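Local coordinates for ABC transporter periplasmic peptide-binding protein (Pseudoalteromonas, PDB 4QFL) that binds dipeptides in the periplasm, here alanyl-phenylalanine, and presumably delivers them to an ABC transporter for uptake into the cell, at residues S41-P44 with Q45-T48; G50-I53 with D54-N58; D137-P141 with Y142-V146; R390-A393 with E394-S398; Y412-N415 with T416-Q419. All coordinates share one frame; numbering follows the deposited sequence.

Interaction 1: residues S41-P44 with Q45-T48. With PHE (phenylalanine), chain D; ALA (alanine), chain C.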
# COMPACT_ATOMS: atom_id res chain seq x y z
N SER A 41 12.80 -2.55 -4.83
CA SER A 41 13.29 -1.61 -5.81
C SER A 41 13.58 -0.30 -5.09
O SER A 41 13.20 -0.14 -3.93
CB SER A 41 12.23 -1.40 -6.89
OG SER A 41 12.71 -0.58 -7.93
N PHE A 42 14.24 0.62 -5.76
CA PHE A 42 14.35 1.97 -5.22
C PHE A 42 13.48 2.97 -5.98
O PHE A 42 13.60 4.18 -5.80
CB PHE A 42 15.81 2.38 -5.10
CG PHE A 42 16.49 1.73 -3.96
CD1 PHE A 42 17.11 0.51 -4.11
CD2 PHE A 42 16.43 2.28 -2.70
CE1 PHE A 42 17.70 -0.12 -3.03
CE2 PHE A 42 17.02 1.66 -1.63
CZ PHE A 42 17.65 0.46 -1.80
N ASN A 43 12.59 2.44 -6.81
CA ASN A 43 11.59 3.24 -7.49
C ASN A 43 10.18 2.84 -7.08
O ASN A 43 9.74 1.72 -7.36
CB ASN A 43 11.76 3.11 -9.01
CG ASN A 43 10.65 3.78 -9.77
OD1 ASN A 43 9.84 4.52 -9.20
ND2 ASN A 43 10.61 3.54 -11.07
N PRO A 44 9.46 3.75 -6.40
CA PRO A 44 8.12 3.46 -5.86
C PRO A 44 7.11 3.04 -6.92
O PRO A 44 6.11 2.40 -6.59
CB PRO A 44 7.70 4.80 -5.24
CG PRO A 44 8.99 5.50 -4.95
CD PRO A 44 9.93 5.10 -6.04
N GLN A 45 7.35 3.42 -8.17
CA GLN A 45 6.47 3.10 -9.30
C GLN A 45 6.21 1.61 -9.50
O GLN A 45 5.15 1.22 -9.97
CB GLN A 45 7.06 3.64 -10.60
CG GLN A 45 7.08 5.15 -10.70
CD GLN A 45 7.50 5.59 -12.08
OE1 GLN A 45 8.35 4.96 -12.71
NE2 GLN A 45 6.90 6.67 -12.57
N VAL A 46 7.20 0.79 -9.14
CA VAL A 46 7.19 -0.61 -9.53
C VAL A 46 6.61 -1.56 -8.46
O VAL A 46 6.61 -2.78 -8.64
CB VAL A 46 8.60 -1.06 -9.97
CG1 VAL A 46 9.16 -0.10 -11.01
CG2 VAL A 46 9.53 -1.16 -8.80
N THR A 47 6.10 -1.00 -7.37
CA THR A 47 5.58 -1.81 -6.29
C THR A 47 4.35 -1.20 -5.63
O THR A 47 4.14 0.02 -5.69
CB THR A 47 6.66 -2.01 -5.22
OG1 THR A 47 6.26 -3.06 -4.34
CG2 THR A 47 6.83 -0.74 -4.42
N THR A 48 3.53 -2.05 -5.00
CA THR A 48 2.51 -1.60 -4.07
C THR A 48 2.77 -2.17 -2.68
O THR A 48 1.87 -2.23 -1.85
CB THR A 48 1.10 -2.01 -4.50
OG1 THR A 48 1.02 -3.43 -4.58
CG2 THR A 48 0.77 -1.40 -5.85
N PHE D . 0.19 -2.97 0.39
CA PHE D . 0.18 -4.19 1.19
C PHE D . 1.00 -3.99 2.44
O PHE D . 0.68 -4.54 3.49
CB PHE D . 0.78 -5.34 0.39
CG PHE D . -0.08 -5.83 -0.72
CD1 PHE D . -1.42 -6.10 -0.51
CD2 PHE D . 0.44 -6.02 -1.98
CE1 PHE D . -2.22 -6.56 -1.52
CE2 PHE D . -0.35 -6.48 -3.00
CZ PHE D . -1.68 -6.75 -2.77
OXT PHE D . 2.01 -3.29 2.42
N ALA C . -1.49 0.20 -0.09
CA ALA C . -0.29 -0.63 -0.11
C ALA C . -0.48 -1.87 0.76
O ALA C . -1.22 -1.85 1.74
CB ALA C . 0.93 0.17 0.36

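Interaction 2: residues G50-I53 with D54-N58. With PHE (phenylalanine), chain D.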
# COMPACT_ATOMS: atom_id res chain seq x y z
N GLY A 50 4.03 -1.97 0.98
CA GLY A 50 4.31 -0.93 1.95
C GLY A 50 5.71 -0.98 2.55
O GLY A 50 6.30 0.06 2.82
N SER A 51 6.22 -2.19 2.74
CA SER A 51 7.55 -2.39 3.30
C SER A 51 8.60 -1.67 2.48
O SER A 51 9.50 -1.06 3.02
CB SER A 51 7.87 -3.88 3.32
OG SER A 51 6.72 -4.60 3.71
N THR A 52 8.47 -1.73 1.16
CA THR A 52 9.40 -1.06 0.28
C THR A 52 9.18 0.44 0.28
O THR A 52 10.13 1.20 0.39
CB THR A 52 9.29 -1.57 -1.15
OG1 THR A 52 9.65 -2.95 -1.18
CG2 THR A 52 10.24 -0.81 -2.06
N ILE A 53 7.93 0.85 0.15
CA ILE A 53 7.59 2.27 0.11
C ILE A 53 7.97 2.99 1.41
O ILE A 53 8.39 4.15 1.40
CB ILE A 53 6.08 2.48 -0.19
CG1 ILE A 53 5.72 1.86 -1.53
CG2 ILE A 53 5.75 3.95 -0.18
CD1 ILE A 53 6.57 2.33 -2.69
N ASP A 54 7.82 2.30 2.54
CA ASP A 54 8.15 2.88 3.83
C ASP A 54 9.61 3.28 3.84
O ASP A 54 9.98 4.24 4.50
CB ASP A 54 7.84 1.92 4.98
CG ASP A 54 6.38 2.00 5.44
OD1 ASP A 54 5.66 2.91 4.98
OD2 ASP A 54 5.96 1.17 6.27
N ILE A 55 10.44 2.53 3.11
CA ILE A 55 11.88 2.82 3.03
C ILE A 55 12.20 3.99 2.09
O ILE A 55 12.90 4.92 2.48
CB ILE A 55 12.70 1.58 2.59
CG1 ILE A 55 12.53 0.45 3.59
CG2 ILE A 55 14.18 1.93 2.45
CD1 ILE A 55 13.16 -0.86 3.16
N ILE A 56 11.67 3.95 0.87
CA ILE A 56 12.18 4.80 -0.21
C ILE A 56 11.39 6.07 -0.54
O ILE A 56 11.98 7.07 -0.94
CB ILE A 56 12.36 3.99 -1.52
CG1 ILE A 56 11.00 3.53 -2.06
CG2 ILE A 56 13.28 2.80 -1.30
CD1 ILE A 56 11.09 2.75 -3.37
N ALA A 57 10.08 6.05 -0.38
CA ALA A 57 9.22 7.07 -1.00
C ALA A 57 9.38 8.48 -0.44
O ALA A 57 9.75 9.40 -1.17
CB ALA A 57 7.77 6.63 -0.91
N ASN A 58 9.11 8.65 0.85
CA ASN A 58 9.18 9.97 1.46
C ASN A 58 10.61 10.40 1.74
O ASN A 58 10.85 11.56 2.03
CB ASN A 58 8.39 10.02 2.77
CG ASN A 58 6.91 9.94 2.55
OD1 ASN A 58 6.23 9.05 3.08
ND2 ASN A 58 6.39 10.86 1.77
N PHE D . 0.19 -2.97 0.39
CA PHE D . 0.18 -4.19 1.19
C PHE D . 1.00 -3.99 2.44
O PHE D . 0.68 -4.54 3.49
CB PHE D . 0.78 -5.34 0.39
CG PHE D . -0.08 -5.83 -0.72
CD1 PHE D . -1.42 -6.10 -0.51
CD2 PHE D . 0.44 -6.02 -1.98
CE1 PHE D . -2.22 -6.56 -1.52
CE2 PHE D . -0.35 -6.48 -3.00
CZ PHE D . -1.68 -6.75 -2.77
OXT PHE D . 2.01 -3.29 2.42
O HOH W 1 8.24 6.42 2.62

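Interaction 3: residues D137-P141 with Y142-V146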
# COMPACT_ATOMS: atom_id res chain seq x y z
N ASP A 137 10.73 -4.94 -15.03
CA ASP A 137 9.75 -5.99 -15.29
C ASP A 137 8.63 -5.46 -16.17
O ASP A 137 7.80 -6.22 -16.66
CB ASP A 137 9.21 -6.57 -13.99
CG ASP A 137 10.22 -7.44 -13.29
OD1 ASP A 137 10.86 -8.28 -13.97
OD2 ASP A 137 10.41 -7.29 -12.07
N ALA A 138 8.64 -4.15 -16.39
CA ALA A 138 7.58 -3.49 -17.13
C ALA A 138 6.26 -3.50 -16.34
O ALA A 138 5.18 -3.43 -16.92
CB ALA A 138 7.41 -4.12 -18.49
N ASN A 139 6.36 -3.59 -15.02
CA ASN A 139 5.18 -3.55 -14.17
C ASN A 139 5.12 -2.27 -13.36
O ASN A 139 6.10 -1.90 -12.73
CB ASN A 139 5.16 -4.74 -13.22
CG ASN A 139 4.85 -6.05 -13.94
OD1 ASN A 139 5.51 -7.07 -13.71
ND2 ASN A 139 3.85 -6.03 -14.81
N TYR A 140 3.97 -1.61 -13.38
CA TYR A 140 3.71 -0.45 -12.52
C TYR A 140 2.39 -0.70 -11.79
O TYR A 140 1.36 -0.16 -12.16
CB TYR A 140 3.65 0.83 -13.36
CG TYR A 140 4.83 0.96 -14.30
CD1 TYR A 140 6.11 1.16 -13.81
CD2 TYR A 140 4.67 0.84 -15.68
CE1 TYR A 140 7.21 1.26 -14.65
CE2 TYR A 140 5.77 0.94 -16.54
CZ TYR A 140 7.03 1.15 -16.01
OH TYR A 140 8.13 1.25 -16.84
N PRO A 141 2.43 -1.57 -10.75
CA PRO A 141 1.22 -2.20 -10.23
C PRO A 141 0.13 -1.25 -9.74
O PRO A 141 -1.03 -1.45 -10.09
CB PRO A 141 1.74 -3.12 -9.12
CG PRO A 141 3.12 -2.66 -8.81
CD PRO A 141 3.65 -2.00 -10.04
N TYR A 142 0.45 -0.23 -8.94
CA TYR A 142 -0.61 0.66 -8.50
C TYR A 142 -1.33 1.25 -9.72
O TYR A 142 -2.55 1.20 -9.85
CB TYR A 142 -0.10 1.80 -7.61
CG TYR A 142 -1.25 2.64 -7.11
CD1 TYR A 142 -2.07 2.17 -6.10
CD2 TYR A 142 -1.56 3.85 -7.70
CE1 TYR A 142 -3.14 2.89 -5.66
CE2 TYR A 142 -2.64 4.59 -7.27
CZ TYR A 142 -3.43 4.10 -6.25
OH TYR A 142 -4.51 4.83 -5.80
N PHE A 143 -0.54 1.81 -10.62
CA PHE A 143 -1.05 2.53 -11.77
C PHE A 143 -1.80 1.64 -12.76
O PHE A 143 -2.87 2.00 -13.24
CB PHE A 143 0.10 3.26 -12.44
CG PHE A 143 0.74 4.29 -11.55
CD1 PHE A 143 0.06 5.47 -11.23
CD2 PHE A 143 2.01 4.10 -11.03
CE1 PHE A 143 0.65 6.44 -10.41
CE2 PHE A 143 2.61 5.07 -10.21
CZ PHE A 143 1.93 6.23 -9.90
N GLN A 144 -1.26 0.47 -13.06
CA GLN A 144 -1.98 -0.46 -13.92
C GLN A 144 -3.30 -0.90 -13.26
O GLN A 144 -4.31 -1.00 -13.93
CB GLN A 144 -1.09 -1.65 -14.30
CG GLN A 144 0.23 -1.18 -14.93
CD GLN A 144 1.25 -2.29 -15.15
OE1 GLN A 144 1.16 -3.39 -14.59
NE2 GLN A 144 2.25 -2.01 -15.99
N SER A 145 -3.29 -1.12 -11.95
CA SER A 145 -4.49 -1.52 -11.23
C SER A 145 -5.64 -0.50 -11.32
O SER A 145 -6.80 -0.88 -11.34
CB SER A 145 -4.18 -1.79 -9.76
OG SER A 145 -3.35 -2.92 -9.62
N VAL A 146 -5.32 0.78 -11.35
CA VAL A 146 -6.36 1.79 -11.43
C VAL A 146 -6.56 2.30 -12.86
O VAL A 146 -7.33 3.24 -13.09
CB VAL A 146 -6.10 2.96 -10.48
CG1 VAL A 146 -5.97 2.44 -9.06
CG2 VAL A 146 -4.85 3.71 -10.92

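Interaction 4: residues R390-A393 with E394-S398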
# COMPACT_ATOMS: atom_id res chain seq x y z
N ARG A 390 -0.20 -15.57 10.92
CA ARG A 390 0.09 -16.96 11.29
C ARG A 390 -0.85 -17.41 12.39
O ARG A 390 -1.50 -18.44 12.26
CB ARG A 390 1.51 -17.07 11.81
CG ARG A 390 2.44 -17.90 10.98
CD ARG A 390 2.27 -19.40 11.20
NE ARG A 390 3.22 -20.12 10.33
CZ ARG A 390 3.11 -21.39 9.96
NH1 ARG A 390 2.10 -22.14 10.39
NH2 ARG A 390 4.03 -21.92 9.16
N LYS A 391 -0.87 -16.65 13.48
CA LYS A 391 -1.76 -16.93 14.60
C LYS A 391 -3.21 -16.96 14.13
O LYS A 391 -3.98 -17.85 14.50
CB LYS A 391 -1.59 -15.87 15.68
CG LYS A 391 -2.51 -15.98 16.87
CD LYS A 391 -2.17 -17.16 17.75
CE LYS A 391 -2.86 -17.07 19.12
NZ LYS A 391 -3.19 -18.41 19.73
N MET A 392 -3.58 -15.99 13.30
CA MET A 392 -4.93 -15.96 12.76
C MET A 392 -5.24 -17.21 11.93
O MET A 392 -6.33 -17.76 12.02
CB MET A 392 -5.14 -14.72 11.90
CG MET A 392 -6.57 -14.57 11.44
SD MET A 392 -6.85 -13.05 10.51
CE MET A 392 -6.37 -11.81 11.72
N ALA A 393 -4.28 -17.65 11.13
CA ALA A 393 -4.49 -18.83 10.29
C ALA A 393 -4.61 -20.10 11.13
O ALA A 393 -5.37 -21.01 10.79
CB ALA A 393 -3.36 -18.96 9.26
N GLU A 394 -3.87 -20.16 12.23
CA GLU A 394 -3.97 -21.28 13.14
C GLU A 394 -5.33 -21.30 13.86
O GLU A 394 -5.91 -22.37 14.06
CB GLU A 394 -2.82 -21.27 14.14
CG GLU A 394 -1.46 -21.53 13.49
CD GLU A 394 -0.28 -21.17 14.39
OE1 GLU A 394 -0.49 -20.63 15.50
OE2 GLU A 394 0.86 -21.43 13.98
N LEU A 395 -5.83 -20.14 14.24
CA LEU A 395 -7.15 -20.10 14.86
C LEU A 395 -8.21 -20.57 13.88
O LEU A 395 -9.12 -21.33 14.24
CB LEU A 395 -7.46 -18.70 15.38
CG LEU A 395 -6.72 -18.31 16.66
CD1 LEU A 395 -6.55 -16.81 16.77
CD2 LEU A 395 -7.41 -18.88 17.90
N MET A 396 -8.10 -20.14 12.63
CA MET A 396 -9.07 -20.53 11.61
C MET A 396 -8.97 -22.01 11.27
O MET A 396 -9.97 -22.67 11.00
CB MET A 396 -8.90 -19.68 10.35
CG MET A 396 -9.22 -18.21 10.56
SD MET A 396 -8.65 -17.23 9.17
CE MET A 396 -10.12 -16.28 8.82
N GLN A 397 -7.75 -22.53 11.29
CA GLN A 397 -7.47 -23.95 11.10
C GLN A 397 -8.26 -24.79 12.11
O GLN A 397 -8.95 -25.74 11.74
CB GLN A 397 -5.97 -24.18 11.23
CG GLN A 397 -5.51 -25.63 11.21
CD GLN A 397 -3.99 -25.76 11.19
OE1 GLN A 397 -3.31 -25.44 12.16
NE2 GLN A 397 -3.46 -26.22 10.06
N SER A 398 -8.18 -24.42 13.39
CA SER A 398 -8.99 -25.05 14.41
C SER A 398 -10.49 -24.90 14.15
O SER A 398 -11.24 -25.88 14.25
CB SER A 398 -8.65 -24.47 15.79
OG SER A 398 -9.71 -24.69 16.71

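Interaction 5: residues Y412-N415 with T416-Q419. With PHE (phenylalanine), chain D.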
# COMPACT_ATOMS: atom_id res chain seq x y z
N TYR A 412 5.52 -17.84 3.13
CA TYR A 412 6.82 -17.60 2.52
C TYR A 412 7.29 -16.19 2.85
O TYR A 412 6.50 -15.36 3.29
CB TYR A 412 6.76 -17.76 0.99
CG TYR A 412 6.30 -19.11 0.48
CD1 TYR A 412 7.19 -20.16 0.34
CD2 TYR A 412 4.99 -19.33 0.13
CE1 TYR A 412 6.78 -21.40 -0.12
CE2 TYR A 412 4.56 -20.56 -0.34
CZ TYR A 412 5.45 -21.59 -0.46
OH TYR A 412 5.02 -22.82 -0.92
N GLU A 413 8.57 -15.92 2.63
CA GLU A 413 9.14 -14.58 2.74
C GLU A 413 8.17 -13.55 2.13
O GLU A 413 7.57 -13.79 1.08
CB GLU A 413 10.52 -14.53 2.05
CG GLU A 413 11.24 -13.17 2.07
CD GLU A 413 10.74 -12.23 1.00
OE1 GLU A 413 10.39 -12.72 -0.10
OE2 GLU A 413 10.67 -11.01 1.25
N TRP A 414 8.02 -12.41 2.81
CA TRP A 414 7.03 -11.39 2.47
C TRP A 414 6.93 -11.07 1.00
O TRP A 414 5.86 -11.19 0.41
CB TRP A 414 7.29 -10.13 3.27
CG TRP A 414 6.33 -8.97 3.10
CD1 TRP A 414 6.67 -7.66 3.05
CD2 TRP A 414 4.89 -9.01 3.01
NE1 TRP A 414 5.55 -6.88 2.93
CE2 TRP A 414 4.44 -7.68 2.90
CE3 TRP A 414 3.95 -10.04 3.00
CZ2 TRP A 414 3.09 -7.34 2.79
CZ3 TRP A 414 2.60 -9.71 2.89
CH2 TRP A 414 2.19 -8.36 2.78
N ASN A 415 8.04 -10.65 0.39
CA ASN A 415 8.03 -10.30 -1.03
C ASN A 415 7.72 -11.49 -1.96
O ASN A 415 7.02 -11.34 -2.96
CB ASN A 415 9.34 -9.63 -1.45
CG ASN A 415 9.57 -8.28 -0.75
OD1 ASN A 415 8.65 -7.47 -0.59
ND2 ASN A 415 10.80 -8.05 -0.34
N THR A 416 8.25 -12.66 -1.62
CA THR A 416 7.95 -13.89 -2.34
C THR A 416 6.47 -14.20 -2.25
O THR A 416 5.83 -14.57 -3.23
CB THR A 416 8.70 -15.07 -1.71
OG1 THR A 416 10.11 -14.83 -1.75
CG2 THR A 416 8.39 -16.37 -2.45
N PHE A 417 5.94 -14.05 -1.04
CA PHE A 417 4.54 -14.27 -0.73
C PHE A 417 3.64 -13.46 -1.66
O PHE A 417 2.72 -14.01 -2.29
CB PHE A 417 4.30 -13.84 0.71
CG PHE A 417 2.95 -14.17 1.24
CD1 PHE A 417 2.66 -15.44 1.70
CD2 PHE A 417 1.97 -13.20 1.33
CE1 PHE A 417 1.42 -15.74 2.21
CE2 PHE A 417 0.73 -13.49 1.84
CZ PHE A 417 0.45 -14.77 2.28
N ILE A 418 3.91 -12.16 -1.74
CA ILE A 418 3.13 -11.25 -2.57
C ILE A 418 3.12 -11.72 -4.02
O ILE A 418 2.08 -11.76 -4.68
CB ILE A 418 3.70 -9.81 -2.51
CG1 ILE A 418 3.57 -9.24 -1.09
CG2 ILE A 418 3.00 -8.92 -3.53
CD1 ILE A 418 2.19 -9.25 -0.58
N GLN A 419 4.29 -12.09 -4.50
CA GLN A 419 4.47 -12.55 -5.87
C GLN A 419 3.62 -13.80 -6.17
O GLN A 419 2.94 -13.86 -7.19
CB GLN A 419 5.97 -12.82 -6.10
CG GLN A 419 6.31 -13.48 -7.41
CD GLN A 419 6.26 -12.53 -8.58
OE1 GLN A 419 5.52 -11.54 -8.56
NE2 GLN A 419 7.04 -12.82 -9.61
N PHE D . 0.19 -2.97 0.39
CA PHE D . 0.18 -4.19 1.19
C PHE D . 1.00 -3.99 2.44
O PHE D . 0.68 -4.54 3.49
CB PHE D . 0.78 -5.34 0.39
CG PHE D . -0.08 -5.83 -0.72
CD1 PHE D . -1.42 -6.10 -0.51
CD2 PHE D . 0.44 -6.02 -1.98
CE1 PHE D . -2.22 -6.56 -1.52
CE2 PHE D . -0.35 -6.48 -3.00
CZ PHE D . -1.68 -6.75 -2.77
OXT PHE D . 2.01 -3.29 2.42

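Interaction 1: residues S41-P44 with Q45-T48
N43 and Q45 hold each other by both ends of the N43 amide, and this pair is the buried, hydrogen-bonded part of the turn leading from strand 30-35 to helix 50-60. With CG anti to the backbone N (chi1 173°), the amide of N43 reaches forward along the chain: OD1 accepts from Q45 N at 2.9 Å, closing an Asx turn, and ND2 donates to Q45 OE1 at 3.1 Å. The two amide planes are 36° apart, and OE1 lies in the plane of the N43 amide, whereas Q45 N sits well above the plane of its acceptor. ND2 also serves D204, and Q45 NE2 serves T121 O. In the backbone, N43 O takes V46 N at 3.2 Å. The partly exposed contact of S41 with V46 is nonetheless tight, V46 CG2 pressing on S41 CB at 3.3 Å, while S41 OG accepts from N43 N in an ST turn. The far end is looser, since T47 N reaches P44 O only in a weak bond of 3.5 Å. Replacing N43 with an alanine would probably leave Q45 N and Q45 OE1 without their mates and the Q45 amide freer to turn. Polar groups spent on one another thus fix the turn, and T48 O at its end accepts the phenylalanine N of the dipeptide at 2.9 Å.

Interaction 2: residues G50-I53 with D54-N58
Along the first two turns of helix 50-60, I53 and A57 meet one turn apart, with I53 CG2 only 3.4 Å from A57 CB, closer than two methyl groups usually pack. T52 and I56 form the neighbouring pair: their side chains lie side by side and point the same way, T52 CG2 touching I56 CD1 at 3.9 Å. I56 reaches it because its CG1 stands between the backbone N and the carbonyl carbon (chi1 67°), a crowded position on a helix that brings CG1 back over T52 O. The T52 hydroxyl turns to V40 N instead. On another side D54 folds its carboxylate over the preceding turn, CG lying 3.3 Å from G50 O, and OD1 accepts from I527 N. I55 lays CG1 against S51 O. Beneath these side chains D54 N bonds G50 O at 2.7 Å, and A57 N bonds I53 O at 3.1 Å; T52 O takes I56 N and, weakly, I55 N. A water linked to I53 O accepts from N58 N and so lies against the helix backbone. At the start of the helix G50, with no side chain to stand in the way, lets the dipeptide come close, and its N donates to the phenylalanine OXT at 2.8 Å. This is the arrangement of a helix N-terminus receiving a carboxylate, where the N-H of G50 and, probably, the helix dipole help to hold the charge of the ligand in the binding site.

Interaction 3: residues D137-P141 with Y142-V146
Helix 141-145 starts at Y140, its N-cap residue, where Y140 O accepts from Q144 N at 2.8 Å in a nearly straight bond that closes the first helical turn. P141 follows as the first helical residue, a place where its lack of an N-H costs nothing. The main side chain of the contact is Q144, which stays extended beyond CG and lies back over the approaching loop. Its CG passes 3.2 Å from Y140 O, and its NE2 donates to A138 O in a weak bond of 3.4 Å. The same NE2 stands obliquely near the Y140 ring, 3.8 Å from CD2, with ring and amide planes 77° apart, while the amide of N139 crosses that of Q144 at about a right angle. F143 presents the edge of its ring to Y140 CB, and the Y140 hydroxyl, past the ring, meets H133 O and R124. On another side of the helix Y142 stacks on F182 and its hydroxyl is held by N177 and N442; V146 CG1 lies over one face of the Y142 ring, toward its rim. The loop and helix thereby join helix 115-126 to the region of helix 445-448, close to the dipeptide-binding cleft. The next turn is gripped twice at a single oxygen: with OG beside its own backbone N (chi1 -67°), S145 brings both N and OG to P141 O, N at 2.9 Å and OG at 2.8 Å, from opposite faces of the carbonyl plane.

Interaction 4: residues R390-A393 with E394-S398
Charged contacts occupy one side of helix 389-401, where R390 and E394 come together obliquely one turn apart. E394 OE2 lies 3.9 Å from R390 NH1, a long salt bridge, and 3.7 Å from R390 CD, with guanidinium and carboxylate planes 56° apart. The stronger partner of R390 is E411, which pairs with its NE. The K391 ammonium, 5.5 Å from NZ to E394 OE1, is near enough to favour the negative charge, probably weakly. A lysine in place of E394 would probably leave R390 without this mate and set like charges beside it and K391. Apolar contacts run along other sides. M392 and M396 lie side by side and point the same way, CG of M392 touching SD of M396 at 4.1 Å. K391 CG meets L395 CD1 at 4.1 Å as the two chains cross, and L395 goes on to helix 319-325. Backbone bonds complete the turn: E394 N to R390 O and Q397 N to A393 O are both 2.9 Å. M392, A393 and M396 pack on L430 of strand 428-434, while the partly exposed R390 and E394 also touch I409; the helix is the connection of the beta-alpha-beta crossover from strand 373-378 to strand 406-410.

Interaction 5: residues Y412-N415 with T416-Q419
E413 leaves its backbone with CG anti to N (chi1 180°) and then folds at chi2 (-80°), a bend that turns its carboxylate back over the start of helix 414-422, where it meets T416. This is an N-cap with a glutamate side chain. OE1 accepts twice from T416, from N at 2.6 Å on the syn side but tilted out of the carboxylate plane, and from OG1 at 2.7 Å nearly in line with the C-O bond, while OE2 takes N415 N at 2.8 Å from above that plane. Three donors thus hold the carboxylate, and its negative charge probably suits the helix start. E413 O closes the first turn with F417 N. W414, the first residue of the helix, sends its indole toward F417 and I418, the latter one turn on. I418 CD1 lies over one face of its six-membered ring, 3.8 Å from the centroid and 25° off the normal, a CH-pi contact, and F417 CD2 touches W414 CZ3 obliquely at 3.9 Å. W414 and I418 belong to the pocket for the dipeptide's phenylalanine. The indole turns its edge to the ligand carboxylate, with CZ2 at 3.8 Å from the ligand O, and I418 CD1 meets the ligand ring at its CD2, 3.9 Å away.

In the fold
The five contacts follow one another along the chain, each closing before the next opens. Interactions 1 and 2 are separated by a single residue, their centres about 8 Å apart: the turn of 41-48 packs on helix 50-60 through F42, P44 and T47. Interaction 3 packs against the same turn, where P141 and Y142 touch residues 45-48. Interaction 5, about 15 Å from interaction 1 between centres, reaches interaction 2 through W414 and S51. Interactions 1, 2 and 5 all touch the phenylalanine of the dipeptide, so segments distant in sequence converge on one binding site. Interaction 4 stands apart, about 29 Å from interaction 2 between centres, in the helix joining strands 373-378 and 406-410, and does not touch the dipeptide.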